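Local structure of periplasmic binding protein (Mycobacterium smegmatis, 4MDY) at residues Asp42-Leu45 / Val50-Ala53; Pro97-Ala102 / Gly142-Lys147. The protein probably captures an iron-bearing solute outside the cell membrane and hands it to an ABC transporter for uptake. One frame throughout, in Å; residues are numbered along the deposited sequence.

Contacts 1 and 2 are both buried and purely apolar, and both lie in the lobe built round the parallel sheet of strands 33-35, 99-102 and 121-123. Contact 1 is local, tying helix 40-46 to the loop that follows it a few residues later; contact 2 joins segments 40 residues apart, laying the end of helix 134-144 against the sheet. Their centres lie about 10 Å apart, and they share a core: Leu44 CD2 of contact 1 lies 3.8 Å from Val145 CG1 of contact 2. The chemistry differs in detail, since contact 1 rests on a proline ring and reaches partly exposed Val50, whereas contact 2 closes over a helix C-terminus and buries a backbone carbonyl oxygen.

Contact 1 (Asp42-Leu45 / Val50-Ala53)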
loop_
_atom_site.group_PDB
_atom_site.type_symbol
_atom_site.label_atom_id
_atom_site.label_comp_id
_atom_site.label_asym_id
_atom_site.label_seq_id
_atom_site.Cartn_x
_atom_site.Cartn_y
_atom_site.Cartn_z
ATOM N N ASP A 42 -7.164 -5.285 -3.053
ATOM C CA ASP A 42 -6.372 -5.258 -4.284
ATOM C C ASP A 42 -5.746 -6.622 -4.570
ATOM O O ASP A 42 -5.640 -7.024 -5.720
ATOM C CB ASP A 42 -5.283 -4.189 -4.221
ATOM C CG ASP A 42 -5.815 -2.774 -4.443
ATOM O OD1 ASP A 42 -7.051 -2.552 -4.427
ATOM O OD2 ASP A 42 -4.970 -1.873 -4.629
ATOM N N ASP A 43 -5.338 -7.341 -3.531
ATOM C CA ASP A 43 -4.795 -8.693 -3.737
ATOM C C ASP A 43 -5.902 -9.608 -4.253
ATOM O O ASP A 43 -5.716 -10.332 -5.227
ATOM C CB ASP A 43 -4.211 -9.264 -2.441
ATOM C CG ASP A 43 -3.092 -8.406 -1.874
ATOM O OD1 ASP A 43 -1.956 -8.449 -2.406
ATOM O OD2 ASP A 43 -3.355 -7.694 -0.882
ATOM N N LEU A 44 -7.068 -9.548 -3.608
ATOM C CA LEU A 44 -8.210 -10.380 -4.000
ATOM C C LEU A 44 -8.657 -10.092 -5.438
ATOM O O LEU A 44 -8.764 -11.000 -6.275
ATOM C CB LEU A 44 -9.364 -10.176 -3.003
ATOM C CG LEU A 44 -9.035 -10.747 -1.614
ATOM C CD1 LEU A 44 -9.944 -10.202 -0.523
ATOM C CD2 LEU A 44 -9.082 -12.273 -1.630
ATOM N N LEU A 45 -8.873 -8.816 -5.731
ATOM C CA LEU A 45 -9.340 -8.400 -7.052
ATOM C C LEU A 45 -8.324 -8.702 -8.161
ATOM O O LEU A 45 -8.718 -9.022 -9.278
ATOM C CB LEU A 45 -9.707 -6.918 -7.048
ATOM C CG LEU A 45 -10.982 -6.583 -6.257
ATOM C CD1 LEU A 45 -11.118 -5.073 -6.107
ATOM C CD2 LEU A 45 -12.211 -7.180 -6.917
ATOM N N VAL A 50 -13.833 -11.438 -6.019
ATOM C CA VAL A 50 -14.533 -10.193 -5.669
ATOM C C VAL A 50 -15.093 -10.321 -4.247
ATOM O O VAL A 50 -15.983 -11.137 -4.004
ATOM C CB VAL A 50 -15.677 -9.873 -6.668
ATOM C CG1 VAL A 50 -16.316 -8.532 -6.347
ATOM C CG2 VAL A 50 -15.152 -9.859 -8.096
ATOM N N PRO A 51 -14.578 -9.518 -3.301
ATOM C CA PRO A 51 -15.070 -9.619 -1.927
ATOM C C PRO A 51 -16.520 -9.172 -1.784
ATOM O O PRO A 51 -16.991 -8.345 -2.567
ATOM C CB PRO A 51 -14.157 -8.685 -1.125
ATOM C CG PRO A 51 -13.329 -7.938 -2.100
ATOM C CD PRO A 51 -13.590 -8.440 -3.485
ATOM N N ILE A 52 -17.210 -9.728 -0.793
ATOM C CA ILE A 52 -18.563 -9.288 -0.445
ATOM C C ILE A 52 -18.540 -8.091 0.504
ATOM O O ILE A 52 -19.571 -7.460 0.746
ATOM C CB ILE A 52 -19.399 -10.414 0.180
ATOM C CG1 ILE A 52 -18.760 -10.934 1.474
ATOM C CG2 ILE A 52 -19.596 -11.528 -0.839
ATOM C CD1 ILE A 52 -19.741 -11.589 2.411
ATOM N N ALA A 53 -17.363 -7.797 1.048
ATOM C CA ALA A 53 -17.142 -6.597 1.850
ATOM C C ALA A 53 -15.713 -6.112 1.690
ATOM O O ALA A 53 -14.770 -6.922 1.633
ATOM C CB ALA A 53 -17.431 -6.866 3.311
#
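With CG of Leu45 set anti to its own carbonyl carbon (chi1 -71°) and CG1 of Val50 anti to the backbone N (chi1 -176°), which leaves CG2 anti to the carbonyl carbon, the two side chains meet through one methyl each, Leu45 CD2 and Val50 CG2, 4.1 Å apart. The same leucine methyl does most of the touching: it sits 3.9 Å from Pro51 CD and 4.0 Å from Val50 CA, so it covers the junction between these two residues as well as the valine branch. The leucine side chain and the proline ring cross at about a right angle, and the ring is met at CD, next to its nitrogen. One residue earlier, Leu44 reaches the neighbouring ring carbon more loosely, CD1 to Pro51 CG at 4.4 Å. Two successive leucines thus meet adjacent carbons of the ring, CD and CG, so the segment leading from helix 40-46 to strand 53-55 packs back on the helix, which follows strand 33-35 in the lobe's alpha/beta fold. Among its neighbours, Leu45 also rests on Ala69 and Gln72 of helix 67-73, where Val50 meets Leu73, while Leu44 faces strand 33-35 through Val33 and Ser35 and helix 134-144 through Ile141.

Contact 2 (Pro97-Ala102 / Gly142-Lys147); sequences PDLIVA and GQAVFK
Leu99 CD2 fills the tight part of this contact, lying 3.9 Å from Val145 CG1 and 4.2 Å from Ala144 CB, so that one methyl of the strand bridges the last helical residue, Ala144, and Val145 just after it. CG of Leu99 stands anti to the backbone N (chi1 -175°), which carries the branch off the strand toward the helix end, and its side chain crosses that of Val145 at about a right angle. Leu99 CD2 also lies 4.2 Å from Ala144 O; this oxygen is buried and has no hydrogen-bonding partner in the model. Packing is sparser one step along the same face of the strand, where Val101 points toward the helix end but its CG2 stays 5.5 Å from Val145 CG1. The helix stops here in a Schellman motif: Phe146, with positive phi (67°), is the C-prime residue, Lys147 N bonds Gly142 O at 2.9 Å, and Phe146 N bonds Gln143 O at 3.1 Å. Strand 99-102 is the middle strand of the parallel three-stranded sheet, so the contact seats the helix end on the sheet's face, where Val122 touches both Leu99 and Ala144. The looser side lies beyond the turn. Phe146 and Lys147 are partly exposed and take no part in the contact with the strand, the phenylalanine side chain touching Val15 and Ile26 and the lysine ammonium hydrogen-bonded to Val47 O; at the other segment's start, partly exposed Asp98 instead binds the backbone N of Gln31 and Arg32 through its carboxylate.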
loop_
_atom_site.group_PDB
_atom_site.type_symbol
_atom_site.label_atom_id
_atom_site.label_comp_id
_atom_site.label_asym_id
_atom_site.label_seq_id
_atom_site.Cartn_x
_atom_site.Cartn_y
_atom_site.Cartn_z
ATOM N N PRO A 97 -19.515 -14.739 5.940
ATOM C CA PRO A 97 -18.447 -15.049 4.995
ATOM C C PRO A 97 -18.012 -16.496 5.141
ATOM O O PRO A 97 -18.356 -17.138 6.132
ATOM C CB PRO A 97 -17.331 -14.111 5.430
ATOM C CG PRO A 97 -17.535 -13.940 6.899
ATOM C CD PRO A 97 -19.014 -14.056 7.144
ATOM N N ASP A 98 -17.295 -17.014 4.151
ATOM C CA ASP A 98 -16.584 -18.284 4.319
ATOM C C ASP A 98 -15.058 -18.092 4.346
ATOM O O ASP A 98 -14.317 -19.048 4.531
ATOM C CB ASP A 98 -17.025 -19.330 3.283
ATOM C CG ASP A 98 -16.708 -18.939 1.846
ATOM O OD1 ASP A 98 -16.177 -17.830 1.596
ATOM O OD2 ASP A 98 -17.009 -19.760 0.943
ATOM N N LEU A 99 -14.601 -16.850 4.166
ATOM C CA LEU A 99 -13.196 -16.497 4.394
ATOM C C LEU A 99 -13.094 -15.044 4.821
ATOM O O LEU A 99 -13.717 -14.160 4.220
ATOM C CB LEU A 99 -12.348 -16.713 3.138
ATOM C CG LEU A 99 -10.834 -16.484 3.319
ATOM C CD1 LEU A 99 -10.198 -17.564 4.186
ATOM C CD2 LEU A 99 -10.120 -16.445 1.979
ATOM N N ILE A 100 -12.307 -14.802 5.859
ATOM C CA ILE A 100 -12.045 -13.457 6.330
ATOM C C ILE A 100 -10.563 -13.177 6.152
ATOM O O ILE A 100 -9.724 -13.858 6.745
ATOM C CB ILE A 100 -12.447 -13.281 7.807
ATOM C CG1 ILE A 100 -13.948 -13.558 7.985
ATOM C CG2 ILE A 100 -12.134 -11.870 8.286
ATOM C CD1 ILE A 100 -14.361 -13.775 9.426
ATOM N N VAL A 101 -10.245 -12.181 5.336
ATOM C CA VAL A 101 -8.872 -11.782 5.120
ATOM C C VAL A 101 -8.569 -10.553 5.965
ATOM O O VAL A 101 -9.168 -9.480 5.770
ATOM C CB VAL A 101 -8.599 -11.505 3.634
ATOM C CG1 VAL A 101 -7.144 -11.135 3.429
ATOM C CG2 VAL A 101 -8.951 -12.723 2.796
ATOM N N ALA A 102 -7.641 -10.722 6.912
ATOM C CA ALA A 102 -7.290 -9.666 7.847
ATOM C C ALA A 102 -5.787 -9.625 8.111
ATOM O O ALA A 102 -5.326 -9.801 9.240
ATOM C CB ALA A 102 -8.069 -9.824 9.147
ATOM N N GLY A 142 -3.139 -15.208 -1.904
ATOM C CA GLY A 142 -3.118 -16.073 -3.074
ATOM C C GLY A 142 -3.261 -17.538 -2.712
ATOM O O GLY A 142 -4.010 -18.271 -3.359
ATOM N N GLN A 143 -2.554 -17.961 -1.665
ATOM C CA GLN A 143 -2.663 -19.335 -1.163
ATOM C C GLN A 143 -4.077 -19.649 -0.683
ATOM O O GLN A 143 -4.674 -20.650 -1.085
ATOM C CB GLN A 143 -1.655 -19.575 -0.041
ATOM C CG GLN A 143 -0.236 -19.710 -0.555
ATOM C CD GLN A 143 0.812 -19.687 0.542
ATOM O OE1 GLN A 143 0.549 -20.040 1.687
ATOM N NE2 GLN A 143 2.012 -19.273 0.188
ATOM N N ALA A 144 -4.611 -18.759 0.144
ATOM C CA ALA A 144 -5.918 -18.944 0.771
ATOM C C ALA A 144 -7.086 -18.998 -0.218
ATOM O O ALA A 144 -8.129 -19.596 0.088
ATOM C CB ALA A 144 -6.157 -17.833 1.776
ATOM N N VAL A 145 -6.931 -18.364 -1.383
ATOM C CA VAL A 145 -8.003 -18.351 -2.387
ATOM C C VAL A 145 -7.714 -19.264 -3.578
ATOM O O VAL A 145 -8.410 -19.204 -4.597
ATOM C CB VAL A 145 -8.355 -16.908 -2.845
ATOM C CG1 VAL A 145 -8.656 -16.041 -1.635
ATOM C CG2 VAL A 145 -7.264 -16.277 -3.709
ATOM N N PHE A 146 -6.694 -20.115 -3.426
ATOM C CA PHE A 146 -6.389 -21.186 -4.371
ATOM C C PHE A 146 -5.909 -20.656 -5.730
ATOM O O PHE A 146 -6.190 -21.247 -6.768
ATOM C CB PHE A 146 -7.600 -22.120 -4.545
ATOM C CG PHE A 146 -7.936 -22.932 -3.322
ATOM C CD1 PHE A 146 -8.527 -22.348 -2.208
ATOM C CD2 PHE A 146 -7.698 -24.303 -3.305
ATOM C CE1 PHE A 146 -8.846 -23.102 -1.090
ATOM C CE2 PHE A 146 -8.019 -25.063 -2.188
ATOM C CZ PHE A 146 -8.594 -24.463 -1.079
ATOM N N LYS A 147 -5.190 -19.536 -5.706
ATOM C CA LYS A 147 -4.696 -18.881 -6.920
ATOM C C LYS A 147 -3.254 -18.415 -6.712
ATOM O O LYS A 147 -2.844 -17.336 -7.144
ATOM C CB LYS A 147 -5.619 -17.725 -7.313
ATOM C CG LYS A 147 -7.056 -18.180 -7.536
ATOM C CD LYS A 147 -7.904 -17.167 -8.270
ATOM C CE LYS A 147 -9.381 -17.522 -8.199
ATOM N NZ LYS A 147 -10.223 -16.585 -9.012
#